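Side-chain contacts in VirX1 (PDB 6QGM), which catalyses the iodination of diverse substrates, being a cyanophage halogenase of the tryptophan halogenase family that is probably flavin-dependent: residues B[272-277]-B[311-316]; B[278-283]-B[405-410]; B[294-299]-B[304-309]. One frame throughout, in Å; residues are numbered along the deposited sequence.

Contact 1: residues B[272-277]-B[311-316]; sequences DCHAMK and REHLGE
His313, near the C-terminal end of helix 303-314, reaches toward the sheet with its imidazole ring, where it meets His274 of the strand and Met276 of the turn after it. The aromatic part is an edge-to-face pair. The edge of the His313 ring is turned toward the face of His274, with CE1 of His313 standing 3.3 Å above the centre of the His274 ring. The ring centroids lie 4.3 Å apart and the planes make 52°, so the pair is tilted rather than strictly perpendicular. On both histidines CG lies opposite the backbone N and beside the carbonyl carbon (chi1 -171° for His274, 170° for His313), and from there each ring extends toward the other segment. A small, flat five-membered ring suits both places, since one presents a C-H corner and the other a face to receive it.

The setting is helix-on-sheet packing at a beta-hairpin: strand 270-275 turns through residues 276-278 into strand 279-285, and helix 303-314 lies over the face of the sheet from which Val281 and His274 project. Val281, on the second strand of the hairpin, touches both Met276 and His313.

Sulfur supplies the second kind of interaction. SD of Met276 sits over a face of the His313 ring, 4.0 Å from its centroid and offset toward the rim. Bends at chi2 and chi3 fold the flexible thioether over the imidazole, and CE goes on to touch His313 CB at 3.6 Å.

The nearest acid to the imidazole within the two segments, Asp272, stays at a distance. Its OD2 is 6.4 Å from His313 NE2 and might slightly favour a protonated imidazole; its OD1 is hydrogen-bonded to Thr82 OG1.

Contact 2: residues B[278-283]-B[405-410]; sequences NGWVWN and MHYAYS
Tyr407 points the hydroxyl end of its side chain at the pyrrole part of the Trp280 indole, and this approach makes up nearly all of the contact. OH of Tyr407 lies 3.1 Å from Trp280 CD1, while the nearest ring carbon, CZ, is 4.3 Å from the same CD1. The two side chains run at about a right angle, so the rings do not stack and the phenol comes in obliquely. Although Tyr407 OH is also 3.4 Å from Trp280 NE1, the angle is too poor for a hydrogen bond. Both polar groups turn instead to Glu352: its OE1 accepts from Trp280 NE1 and its OE2 is bonded to Tyr407 OH. Tryptophan and tyrosine suit this buried place because each combines a broad apolar ring with one polar group, and a single carboxylate satisfies both. CB of Trp280 leaves the strand toward the helix, and CG, between the backbone N and carbonyl carbon (chi1 69°), keeps the indole close over its own strand, bringing CD1 to the phenol.

Beyond this pair the two segments hardly touch. Gly279 is merely grazed; its phi of 162° is readily adopted only without a side chain. The helix-end residues stay buried, Tyr409 O and Ser410 O being hydrogen-bonded to Arg376 and Tyr379 of the second subunit, whereas Trp282 and Asn283 of the strand are partly exposed.

The carboxylate bridge ties helix 382-408 and the strand to a loop whose Glu-Pro-Leu-Glu-Ser-Thr sequence, with Glu352 and the His406-bonded Glu355, is consistent with the motif holding the catalytic glutamate and serine of tryptophan halogenases.

Contact 3: residues B[294-299]-B[304-309]; sequences YCYSSR and DDAEAE
Strand 294-296 and the helical turns 304-309 run in roughly opposite directions, at 143°, with their axes 9.9 Å apart. This is a strand-turn-helix unit: the chain leaves the sheet after Tyr296, turns back, and lays helix 303-314 over the sheet's face, in the usual layering of alpha/beta packing.

Ala306 is the small residue that lets the helix settle onto the strand's aromatic side chains, its CA only 7.3 Å from the CA of Tyr296. Its CB makes a CH-pi contact with the Tyr296 ring, 3.7 Å from the centroid and 11° off the normal, so the methyl is almost centred on the face. Tyr296 supplies the broad flat surface that such a methyl can rest on.

Tyr294, two residues earlier and on the same side of the strand, approaches the helix differently. With chi1 at -164° its CG lies opposite the backbone N, and the ring runs lengthwise toward the helix, past Ala306. There the carbonyl O of Ala306 lies at the ring's edge near its plane, 3.3 Å from CD2, where the C-H groups carry slight positive charge.

A tyrosine also brings a polar end to this buried place. Its OH accepts a hydrogen bond from the backbone N of Asn278, in the turn of the neighbouring hairpin, and donates to Glu309. The same carboxylate takes weak bonds from Lys277 N at OE1 and from Asn278 ND2 at OE2, so the glutamate ties helix, turn and strand together. Its plane stands steeply to the phenol ring, and the bond between them, Tyr294 OH to Glu309 OE1, is weak, at 2.6 Å.

In the fold
The three contacts share one mixed, mostly antiparallel sheet, in which strands 270-275, 279-285 and 290-296 are successive neighbours. Their centres form a compact triangle: contacts 1 and 2 are about 12 Å apart, contacts 1 and 3 about 11 Å, and contacts 2 and 3 about 14 Å. Contacts 1 and 3 both use helix 303-314, which covers one face, whereas contact 2 reaches helix 382-408 on the opposite face. Along the chain the strands come first, then helix 303-314, and much later residues 405-410. Locally built layers are thus joined to a distant helix at a subunit interface, while the turn 276-278 links all three contacts.

Contact 1: residues B[272-277]-B[311-316]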
loop_
_atom_site.group_PDB
_atom_site.type_symbol
_atom_site.label_atom_id
_atom_site.label_comp_id
_atom_site.label_asym_id
_atom_site.label_seq_id
_atom_site.Cartn_x
_atom_site.Cartn_y
_atom_site.Cartn_z
ATOM N N ASP B 272 -0.164 -33.202 14.748
ATOM C CA ASP B 272 0.763 -33.674 13.684
ATOM C C ASP B 272 0.012 -33.683 12.355
ATOM O O ASP B 272 -1.146 -34.135 12.308
ATOM C CB ASP B 272 1.357 -35.059 13.953
ATOM C CG ASP B 272 2.399 -35.501 12.934
ATOM O OD1 ASP B 272 3.199 -34.658 12.505
ATOM O OD2 ASP B 272 2.409 -36.695 12.589
ATOM N N CYS B 273 0.678 -33.186 11.314
ATOM C CA CYS B 273 0.213 -33.175 9.911
ATOM C C CYS B 273 1.225 -33.959 9.087
ATOM O O CYS B 273 2.350 -33.491 8.920
ATOM C CB CYS B 273 0.061 -31.739 9.430
ATOM S SG CYS B 273 -0.978 -30.744 10.533
ATOM N N HIS B 274 0.830 -35.145 8.652
ATOM C CA HIS B 274 1.679 -36.109 7.917
ATOM C C HIS B 274 1.337 -36.038 6.426
ATOM O O HIS B 274 0.235 -36.473 6.066
ATOM C CB HIS B 274 1.467 -37.516 8.463
ATOM C CG HIS B 274 2.435 -38.488 7.903
ATOM N ND1 HIS B 274 3.472 -38.967 8.635
ATOM C CD2 HIS B 274 2.539 -39.042 6.679
ATOM C CE1 HIS B 274 4.173 -39.817 7.907
ATOM N NE2 HIS B 274 3.632 -39.861 6.700
ATOM N N ALA B 275 2.236 -35.515 5.590
ATOM C CA ALA B 275 2.016 -35.414 4.131
ATOM C C ALA B 275 2.028 -36.822 3.531
ATOM O O ALA B 275 2.968 -37.591 3.838
ATOM C CB ALA B 275 3.053 -34.539 3.501
ATOM N N MET B 276 1.011 -37.130 2.723
ATOM C CA MET B 276 0.780 -38.447 2.068
ATOM C C MET B 276 0.968 -38.289 0.557
ATOM O O MET B 276 1.496 -37.232 0.151
ATOM C CB MET B 276 -0.635 -38.946 2.370
ATOM C CG MET B 276 -0.940 -38.988 3.849
ATOM S SD MET B 276 -0.500 -40.552 4.565
ATOM C CE MET B 276 -1.891 -41.555 4.028
ATOM N N LYS B 277 0.565 -39.279 -0.247
ATOM C CA LYS B 277 0.806 -39.273 -1.719
ATOM C C LYS B 277 -0.087 -38.228 -2.403
ATOM O O LYS B 277 0.390 -37.626 -3.379
ATOM C CB LYS B 277 0.615 -40.675 -2.316
ATOM C CG LYS B 277 1.701 -41.673 -1.935
ATOM C CD LYS B 277 1.381 -43.110 -2.254
ATOM C CE LYS B 277 2.639 -43.935 -2.450
ATOM N NZ LYS B 277 2.334 -45.377 -2.601
ATOM N N ARG B 311 -5.460 -46.422 5.715
ATOM C CA ARG B 311 -5.408 -47.648 6.566
ATOM C C ARG B 311 -3.958 -48.140 6.665
ATOM O O ARG B 311 -3.526 -48.418 7.791
ATOM C CB ARG B 311 -6.328 -48.741 6.017
ATOM C CG ARG B 311 -7.802 -48.427 6.176
ATOM C CD ARG B 311 -8.707 -49.532 5.703
ATOM N NE ARG B 311 -10.089 -49.076 5.737
ATOM C CZ ARG B 311 -10.851 -49.045 6.830
ATOM N NH1 ARG B 311 -10.379 -49.446 8.003
ATOM N NH2 ARG B 311 -12.093 -48.607 6.744
ATOM N N GLU B 312 -3.244 -48.221 5.535
ATOM C CA GLU B 312 -1.815 -48.633 5.474
ATOM C C GLU B 312 -1.019 -47.709 6.396
ATOM O O GLU B 312 -0.254 -48.220 7.228
ATOM C CB GLU B 312 -1.277 -48.614 4.033
ATOM C CG GLU B 312 -1.589 -49.879 3.230
ATOM C CD GLU B 312 -1.021 -49.951 1.812
ATOM O OE1 GLU B 312 -0.944 -48.893 1.127
ATOM O OE2 GLU B 312 -0.651 -51.067 1.388
ATOM N N HIS B 313 -1.224 -46.398 6.271
ATOM C CA HIS B 313 -0.523 -45.352 7.052
ATOM C C HIS B 313 -0.786 -45.535 8.545
ATOM O O HIS B 313 0.133 -45.254 9.320
ATOM C CB HIS B 313 -0.936 -43.953 6.600
ATOM C CG HIS B 313 -0.449 -42.879 7.512
ATOM N ND1 HIS B 313 0.868 -42.460 7.527
ATOM C CD2 HIS B 313 -1.091 -42.161 8.456
ATOM C CE1 HIS B 313 1.013 -41.541 8.449
ATOM N NE2 HIS B 313 -0.173 -41.329 9.030
ATOM N N LEU B 314 -1.983 -45.975 8.941
ATOM C CA LEU B 314 -2.374 -46.062 10.374
ATOM C C LEU B 314 -1.797 -47.330 11.012
ATOM O O LEU B 314 -1.886 -47.425 12.236
ATOM C CB LEU B 314 -3.901 -46.019 10.492
ATOM C CG LEU B 314 -4.559 -44.682 10.157
ATOM C CD1 LEU B 314 -6.077 -44.778 10.254
ATOM C CD2 LEU B 314 -4.040 -43.569 11.052
ATOM N N GLY B 315 -1.241 -48.261 10.228
ATOM C CA GLY B 315 -0.763 -49.571 10.719
ATOM C C GLY B 315 -1.896 -50.444 11.237
ATOM O O GLY B 315 -2.995 -50.311 10.714
ATOM N N GLU B 316 -1.643 -51.288 12.244
ATOM C CA GLU B 316 -2.599 -52.320 12.743
ATOM C C GLU B 316 -3.972 -51.691 13.020
ATOM O O GLU B 316 -4.982 -52.338 12.672
ATOM C CB GLU B 316 -2.053 -53.017 13.994
ATOM C CG GLU B 316 -0.759 -53.771 13.730
ATOM C CD GLU B 316 -0.820 -55.282 13.881
ATOM O OE1 GLU B 316 -1.932 -55.855 13.766
ATOM O OE2 GLU B 316 0.260 -55.893 14.136
#

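Contact 2: residues B[278-283]-B[405-410]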
loop_
_atom_site.group_PDB
_atom_site.type_symbol
_atom_site.label_atom_id
_atom_site.label_comp_id
_atom_site.label_asym_id
_atom_site.label_seq_id
_atom_site.Cartn_x
_atom_site.Cartn_y
_atom_site.Cartn_z
ATOM N N ASN B 278 -1.307 -38.009 -1.893
ATOM C CA ASN B 278 -2.356 -37.171 -2.538
ATOM C C ASN B 278 -2.977 -36.198 -1.537
ATOM O O ASN B 278 -4.100 -35.736 -1.807
ATOM C CB ASN B 278 -3.451 -38.028 -3.185
ATOM C CG ASN B 278 -2.878 -39.105 -4.073
ATOM O OD1 ASN B 278 -2.448 -38.838 -5.191
ATOM N ND2 ASN B 278 -2.842 -40.316 -3.557
ATOM N N GLY B 279 -2.272 -35.866 -0.457
ATOM C CA GLY B 279 -2.735 -34.913 0.573
ATOM C C GLY B 279 -1.948 -35.061 1.857
ATOM O O GLY B 279 -0.704 -35.168 1.785
ATOM N N TRP B 280 -2.632 -35.065 2.996
ATOM C CA TRP B 280 -1.993 -35.127 4.340
ATOM C C TRP B 280 -3.003 -35.682 5.358
ATOM O O TRP B 280 -4.216 -35.541 5.135
ATOM C CB TRP B 280 -1.442 -33.745 4.729
ATOM C CG TRP B 280 -2.530 -32.770 4.994
ATOM C CD1 TRP B 280 -3.247 -32.077 4.069
ATOM C CD2 TRP B 280 -3.087 -32.430 6.269
ATOM N NE1 TRP B 280 -4.198 -31.314 4.681
ATOM C CE2 TRP B 280 -4.132 -31.515 6.030
ATOM C CE3 TRP B 280 -2.799 -32.788 7.589
ATOM C CZ2 TRP B 280 -4.883 -30.966 7.064
ATOM C CZ3 TRP B 280 -3.533 -32.224 8.612
ATOM C CH2 TRP B 280 -4.567 -31.339 8.348
ATOM N N VAL B 281 -2.501 -36.328 6.408
ATOM C CA VAL B 281 -3.304 -36.924 7.511
ATOM C C VAL B 281 -3.057 -36.109 8.785
ATOM O O VAL B 281 -1.878 -35.833 9.091
ATOM C CB VAL B 281 -2.961 -38.417 7.689
ATOM C CG1 VAL B 281 -3.388 -38.979 9.031
ATOM C CG2 VAL B 281 -3.551 -39.222 6.561
ATOM N N TRP B 282 -4.132 -35.698 9.463
ATOM C CA TRP B 282 -4.072 -35.011 10.783
ATOM C C TRP B 282 -4.115 -36.059 11.897
ATOM O O TRP B 282 -4.748 -37.114 11.688
ATOM C CB TRP B 282 -5.181 -33.957 10.944
ATOM C CG TRP B 282 -6.572 -34.487 11.117
ATOM C CD1 TRP B 282 -7.115 -35.009 12.256
ATOM C CD2 TRP B 282 -7.619 -34.479 10.133
ATOM N NE1 TRP B 282 -8.418 -35.360 12.036
ATOM C CE2 TRP B 282 -8.761 -35.035 10.748
ATOM C CE3 TRP B 282 -7.703 -34.066 8.798
ATOM C CZ2 TRP B 282 -9.970 -35.195 10.068
ATOM C CZ3 TRP B 282 -8.900 -34.220 8.128
ATOM C CH2 TRP B 282 -10.013 -34.784 8.753
ATOM N N ASN B 283 -3.414 -35.775 12.995
ATOM C CA ASN B 283 -3.407 -36.561 14.252
ATOM C C ASN B 283 -3.775 -35.598 15.392
ATOM O O ASN B 283 -3.019 -34.647 15.634
ATOM C CB ASN B 283 -2.067 -37.271 14.453
ATOM C CG ASN B 283 -2.113 -38.292 15.561
ATOM O OD1 ASN B 283 -2.198 -39.487 15.286
ATOM N ND2 ASN B 283 -2.115 -37.830 16.809
ATOM N N MET B 405 0.877 -22.093 0.790
ATOM C CA MET B 405 2.353 -21.938 0.844
ATOM C C MET B 405 3.017 -23.204 1.399
ATOM O O MET B 405 4.157 -23.474 0.999
ATOM C CB MET B 405 2.744 -20.727 1.691
ATOM C CG MET B 405 2.545 -19.413 0.975
ATOM S SD MET B 405 3.234 -18.008 1.847
ATOM C CE MET B 405 2.813 -16.674 0.728
ATOM N N HIS B 406 2.330 -23.958 2.262
ATOM C CA HIS B 406 2.815 -25.249 2.835
ATOM C C HIS B 406 3.090 -26.267 1.721
ATOM O O HIS B 406 4.003 -27.097 1.892
ATOM C CB HIS B 406 1.801 -25.855 3.814
ATOM C CG HIS B 406 1.574 -25.057 5.054
ATOM N ND1 HIS B 406 1.145 -23.750 5.025
ATOM C CD2 HIS B 406 1.671 -25.385 6.353
ATOM C CE1 HIS B 406 1.018 -23.298 6.260
ATOM N NE2 HIS B 406 1.332 -24.286 7.089
ATOM N N TYR B 407 2.298 -26.224 0.650
ATOM C CA TYR B 407 2.406 -27.129 -0.520
ATOM C C TYR B 407 3.424 -26.553 -1.507
ATOM O O TYR B 407 4.318 -27.277 -1.958
ATOM C CB TYR B 407 1.040 -27.305 -1.199
ATOM C CG TYR B 407 -0.022 -27.986 -0.370
ATOM C CD1 TYR B 407 -0.035 -29.357 -0.228
ATOM C CD2 TYR B 407 -1.032 -27.261 0.240
ATOM C CE1 TYR B 407 -1.007 -30.003 0.519
ATOM C CE2 TYR B 407 -2.011 -27.879 0.994
ATOM C CZ TYR B 407 -1.998 -29.259 1.135
ATOM O OH TYR B 407 -2.964 -29.893 1.868
ATOM N N ALA B 408 3.276 -25.265 -1.815
ATOM C CA ALA B 408 3.946 -24.569 -2.932
ATOM C C ALA B 408 5.469 -24.710 -2.835
ATOM O O ALA B 408 6.122 -24.832 -3.895
ATOM C CB ALA B 408 3.541 -23.116 -2.917
ATOM N N TYR B 409 6.006 -24.679 -1.609
ATOM C CA TYR B 409 7.459 -24.591 -1.323
ATOM C C TYR B 409 8.040 -25.960 -0.962
ATOM O O TYR B 409 9.246 -26.019 -0.731
ATOM C CB TYR B 409 7.693 -23.541 -0.240
ATOM C CG TYR B 409 7.489 -22.140 -0.742
ATOM C CD1 TYR B 409 8.425 -21.557 -1.581
ATOM C CD2 TYR B 409 6.358 -21.410 -0.416
ATOM C CE1 TYR B 409 8.275 -20.263 -2.050
ATOM C CE2 TYR B 409 6.169 -20.127 -0.904
ATOM C CZ TYR B 409 7.129 -19.563 -1.733
ATOM O OH TYR B 409 6.938 -18.322 -2.251
ATOM N N SER B 410 7.225 -27.019 -0.939
ATOM C CA SER B 410 7.698 -28.400 -0.665
ATOM C C SER B 410 8.736 -28.802 -1.713
ATOM O O SER B 410 8.704 -28.245 -2.840
ATOM C CB SER B 410 6.572 -29.379 -0.627
ATOM O OG SER B 410 7.074 -30.701 -0.495
#

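Contact 3: residues B[294-299]-B[304-309]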
loop_
_atom_site.group_PDB
_atom_site.type_symbol
_atom_site.label_atom_id
_atom_site.label_comp_id
_atom_site.label_asym_id
_atom_site.label_seq_id
_atom_site.Cartn_x
_atom_site.Cartn_y
_atom_site.Cartn_z
ATOM N N TYR B 294 -7.625 -38.212 6.526
ATOM C CA TYR B 294 -6.901 -37.915 5.270
ATOM C C TYR B 294 -7.653 -36.784 4.562
ATOM O O TYR B 294 -8.848 -36.978 4.283
ATOM C CB TYR B 294 -6.848 -39.184 4.409
ATOM C CG TYR B 294 -5.851 -39.221 3.270
ATOM C CD1 TYR B 294 -5.070 -38.120 2.921
ATOM C CD2 TYR B 294 -5.721 -40.359 2.503
ATOM C CE1 TYR B 294 -4.180 -38.171 1.861
ATOM C CE2 TYR B 294 -4.827 -40.428 1.446
ATOM C CZ TYR B 294 -4.051 -39.335 1.130
ATOM O OH TYR B 294 -3.164 -39.406 0.106
ATOM N N CYS B 295 -7.004 -35.636 4.332
ATOM C CA CYS B 295 -7.424 -34.624 3.324
ATOM C C CYS B 295 -6.722 -34.949 2.010
ATOM O O CYS B 295 -5.479 -34.969 2.030
ATOM C CB CYS B 295 -7.027 -33.211 3.719
ATOM S SG CYS B 295 -8.082 -32.542 5.017
ATOM N N TYR B 296 -7.472 -35.185 0.933
ATOM C CA TYR B 296 -6.914 -35.635 -0.363
ATOM C C TYR B 296 -7.650 -34.974 -1.526
ATOM O O TYR B 296 -8.665 -34.301 -1.302
ATOM C CB TYR B 296 -6.957 -37.157 -0.474
ATOM C CG TYR B 296 -8.328 -37.782 -0.557
ATOM C CD1 TYR B 296 -9.101 -37.964 0.578
ATOM C CD2 TYR B 296 -8.833 -38.249 -1.760
ATOM C CE1 TYR B 296 -10.348 -38.563 0.515
ATOM C CE2 TYR B 296 -10.078 -38.849 -1.843
ATOM C CZ TYR B 296 -10.840 -39.005 -0.698
ATOM O OH TYR B 296 -12.066 -39.593 -0.733
ATOM N N SER B 297 -7.112 -35.171 -2.728
ATOM C CA SER B 297 -7.588 -34.573 -3.990
ATOM C C SER B 297 -8.115 -35.677 -4.900
ATOM O O SER B 297 -7.298 -36.510 -5.338
ATOM C CB SER B 297 -6.485 -33.810 -4.653
ATOM O OG SER B 297 -6.902 -33.292 -5.892
ATOM N N SER B 298 -9.423 -35.658 -5.178
ATOM C CA SER B 298 -10.119 -36.623 -6.063
ATOM C C SER B 298 -9.547 -36.525 -7.477
ATOM O O SER B 298 -9.632 -37.521 -8.223
ATOM C CB SER B 298 -11.595 -36.383 -6.055
ATOM O OG SER B 298 -11.881 -35.106 -6.607
ATOM N N ARG B 299 -8.972 -35.370 -7.811
ATOM C CA ARG B 299 -8.241 -35.107 -9.076
ATOM C C ARG B 299 -7.098 -36.102 -9.288
ATOM O O ARG B 299 -6.754 -36.355 -10.467
ATOM C CB ARG B 299 -7.540 -33.745 -9.035
ATOM C CG ARG B 299 -8.367 -32.523 -9.427
ATOM C CD ARG B 299 -7.610 -31.509 -10.272
ATOM N NE ARG B 299 -7.191 -30.326 -9.529
ATOM C CZ ARG B 299 -6.009 -29.730 -9.641
ATOM N NH1 ARG B 299 -5.754 -28.677 -8.875
ATOM N NH2 ARG B 299 -5.066 -30.195 -10.456
ATOM N N ASP B 304 -11.402 -45.203 -2.979
ATOM C CA ASP B 304 -10.958 -46.557 -2.556
ATOM C C ASP B 304 -9.441 -46.570 -2.331
ATOM O O ASP B 304 -8.991 -47.183 -1.343
ATOM C CB ASP B 304 -11.305 -47.613 -3.603
ATOM C CG ASP B 304 -12.764 -48.042 -3.628
ATOM O OD1 ASP B 304 -13.632 -47.269 -3.145
ATOM O OD2 ASP B 304 -13.024 -49.149 -4.151
ATOM N N ASP B 305 -8.688 -45.946 -3.241
ATOM C CA ASP B 305 -7.205 -45.870 -3.191
ATOM C C ASP B 305 -6.766 -45.019 -1.990
ATOM O O ASP B 305 -5.811 -45.432 -1.299
ATOM C CB ASP B 305 -6.623 -45.291 -4.483
ATOM C CG ASP B 305 -6.520 -46.254 -5.648
ATOM O OD1 ASP B 305 -7.159 -47.333 -5.582
ATOM O OD2 ASP B 305 -5.796 -45.905 -6.612
ATOM N N ALA B 306 -7.410 -43.862 -1.767
ATOM C CA ALA B 306 -7.121 -42.955 -0.630
ATOM C C ALA B 306 -7.342 -43.674 0.708
ATOM O O ALA B 306 -6.566 -43.436 1.661
ATOM C CB ALA B 306 -7.984 -41.739 -0.730
ATOM N N GLU B 307 -8.370 -44.525 0.787
ATOM C CA GLU B 307 -8.733 -45.263 2.021
ATOM C C GLU B 307 -7.709 -46.375 2.286
ATOM O O GLU B 307 -7.395 -46.631 3.469
ATOM C CB GLU B 307 -10.139 -45.828 1.910
ATOM C CG GLU B 307 -10.523 -46.633 3.143
ATOM C CD GLU B 307 -11.995 -46.917 3.270
ATOM O OE1 GLU B 307 -12.772 -45.998 2.924
ATOM O OE2 GLU B 307 -12.344 -48.039 3.706
ATOM N N ALA B 308 -7.234 -47.034 1.232
ATOM C CA ALA B 308 -6.210 -48.095 1.325
ATOM C C ALA B 308 -4.900 -47.457 1.822
ATOM O O ALA B 308 -4.292 -47.986 2.769
ATOM C CB ALA B 308 -6.079 -48.790 -0.010
ATOM N N GLU B 309 -4.501 -46.346 1.201
ATOM C CA GLU B 309 -3.407 -45.439 1.658
ATOM C C GLU B 309 -3.535 -45.168 3.161
ATOM O O GLU B 309 -2.556 -45.420 3.889
ATOM C CB GLU B 309 -3.502 -44.095 0.940
ATOM C CG GLU B 309 -2.464 -43.865 -0.135
ATOM C CD GLU B 309 -2.467 -42.414 -0.589
ATOM O OE1 GLU B 309 -1.808 -41.585 0.113
ATOM O OE2 GLU B 309 -3.176 -42.103 -1.606
#